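Local coordinates for E3 ubiquitin-protein ligase RNF31 (Mus musculus, PDB 5Y3T) that transfers ubiquitin as a RING-type E3 ligase, probably building linear ubiquitin chains as the catalytic member of a complex with partner proteins, at residues R100-L105 with F110-G115. Sequence-based numbering, arbitrary orientation.
Sequences RKVHEL and FGPKEG
L105, near the C-terminal end of helix 87-107, meets F110, three residues past the end of that helix. The loop between helices 87-107 and 116-122 is consistent with the first loop of a UBA fold, and carries the Leu-Gly-Phe sequence familiar there. L105 O accepts the N-H of F110, five residues on, with N to O at 2.7 Å. The bond is moderately bent (152° at the hydrogen), and F110 N stands 31° off the plane of the L105 carbonyl. The chain folds back so closely here that the two carbonyl oxygens, L105 O and F110 O, lie 3.0 Å apart, both acceptors and not bonded to each other.

The two side chains come together mainly at their CB atoms, and the F110 ring passes obliquely by L105 O. L105 CB sits 3.3 Å from F110 O and 4.4 Å from F110 CB, while the L105 side chain also touches L120 of helix 116-122. In F110, CG stands opposite the carbonyl carbon and beside the backbone N (chi1 -59°), which directs the ring away from helix 87-107 and onto L134 and Q135 of helix 127-145. The buried pair therefore joins all three helices: leucine packing on helix 116-122, phenylalanine on helix 127-145. One turn earlier, V102 CG1 loosely approaches the ring carbon P112 CD at 4.4 Å, an apolar contact near the surface; V102 also packs on L117 and L120.

Beyond F110 the chain makes a short 3-10 turn into helix 116-122, with G115 at the N-cap in a left-handed backbone conformation. E114 grips G111 twice: its amide N bonds to G111 O at 3.0 Å, and its carboxylate curls back so that OE1 accepts the N-H of G111 at 2.6 Å from G111 N, a bond bent at the hydrogen though it arrives almost in line with the carboxylate C-O bond.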
# COMPACT_ATOMS: atom_id res chain seq x y z
N ARG B 100 0.98 5.42 -11.35
CA ARG B 100 0.39 6.12 -10.22
C ARG B 100 1.43 7.02 -9.56
O ARG B 100 1.12 8.14 -9.07
CB ARG B 100 -0.18 5.08 -9.24
CG ARG B 100 -0.83 5.64 -7.99
CD ARG B 100 -1.43 4.59 -7.06
NE ARG B 100 -0.56 3.45 -6.78
CZ ARG B 100 0.49 3.45 -5.94
NH1 ARG B 100 0.88 4.56 -5.28
NH2 ARG B 100 1.18 2.32 -5.78
N LYS B 101 2.67 6.54 -9.52
CA LYS B 101 3.72 7.29 -8.86
C LYS B 101 4.18 8.48 -9.71
O LYS B 101 4.48 9.51 -9.17
CB LYS B 101 4.86 6.38 -8.47
CG LYS B 101 4.45 5.44 -7.37
CD LYS B 101 5.50 4.38 -7.11
CE LYS B 101 4.97 3.19 -6.31
NZ LYS B 101 5.94 2.08 -6.44
N VAL B 102 4.18 8.34 -11.02
CA VAL B 102 4.51 9.43 -11.92
C VAL B 102 3.45 10.53 -11.87
O VAL B 102 3.77 11.72 -11.91
CB VAL B 102 4.75 8.91 -13.37
CG1 VAL B 102 4.61 10.01 -14.44
CG2 VAL B 102 6.11 8.20 -13.42
N HIS B 103 2.19 10.11 -11.78
CA HIS B 103 1.09 11.05 -11.59
C HIS B 103 1.26 11.81 -10.26
O HIS B 103 1.07 13.00 -10.25
CB HIS B 103 -0.25 10.32 -11.66
CG HIS B 103 -1.42 11.19 -11.35
ND1 HIS B 103 -2.13 11.85 -12.33
CD2 HIS B 103 -2.01 11.50 -10.17
CE1 HIS B 103 -3.11 12.53 -11.76
NE2 HIS B 103 -3.06 12.33 -10.46
N GLU B 104 1.66 11.16 -9.18
CA GLU B 104 1.90 11.91 -7.95
C GLU B 104 3.10 12.87 -8.05
O GLU B 104 3.00 14.05 -7.67
CB GLU B 104 2.12 11.01 -6.75
CG GLU B 104 1.56 11.66 -5.48
CD GLU B 104 2.05 11.05 -4.18
OE1 GLU B 104 2.58 9.91 -4.18
OE2 GLU B 104 1.89 11.74 -3.14
N LEU B 105 4.23 12.38 -8.53
CA LEU B 105 5.41 13.22 -8.61
C LEU B 105 5.14 14.45 -9.48
O LEU B 105 5.63 15.53 -9.18
CB LEU B 105 6.63 12.44 -9.06
CG LEU B 105 7.13 11.50 -7.95
CD1 LEU B 105 8.20 10.59 -8.49
CD2 LEU B 105 7.66 12.25 -6.74
N PHE B 110 7.19 17.46 -10.12
CA PHE B 110 8.23 16.71 -10.84
C PHE B 110 7.68 15.73 -11.85
O PHE B 110 7.35 14.61 -11.50
CB PHE B 110 9.08 16.01 -9.80
CG PHE B 110 9.70 16.97 -8.89
CD1 PHE B 110 10.81 17.71 -9.32
CD2 PHE B 110 9.13 17.25 -7.67
CE1 PHE B 110 11.39 18.67 -8.49
CE2 PHE B 110 9.71 18.20 -6.83
CZ PHE B 110 10.82 18.92 -7.25
N GLY B 111 7.57 16.18 -13.10
CA GLY B 111 7.11 15.34 -14.23
C GLY B 111 8.25 14.59 -14.91
O GLY B 111 9.40 14.70 -14.49
N PRO B 112 7.94 13.80 -15.94
CA PRO B 112 8.97 13.12 -16.78
C PRO B 112 10.12 14.04 -17.21
O PRO B 112 11.31 13.71 -17.05
CB PRO B 112 8.17 12.66 -17.99
CG PRO B 112 6.78 12.44 -17.47
CD PRO B 112 6.57 13.42 -16.34
N LYS B 113 9.78 15.22 -17.69
CA LYS B 113 10.81 16.13 -18.15
C LYS B 113 11.81 16.58 -17.07
O LYS B 113 12.95 16.88 -17.42
CB LYS B 113 10.18 17.28 -18.93
CG LYS B 113 9.32 16.77 -20.10
CD LYS B 113 9.52 17.50 -21.42
CE LYS B 113 8.91 16.73 -22.59
NZ LYS B 113 9.14 17.39 -23.91
N GLU B 114 11.45 16.56 -15.77
CA GLU B 114 12.40 16.95 -14.66
C GLU B 114 13.03 15.74 -13.98
O GLU B 114 13.65 15.87 -12.89
CB GLU B 114 11.72 17.84 -13.58
CG GLU B 114 11.00 19.11 -14.08
CD GLU B 114 9.71 18.82 -14.84
OE1 GLU B 114 8.93 17.97 -14.39
OE2 GLU B 114 9.46 19.44 -15.91
N GLY B 115 12.86 14.56 -14.57
CA GLY B 115 13.63 13.38 -14.20
C GLY B 115 12.93 12.36 -13.32
O GLY B 115 13.60 11.54 -12.71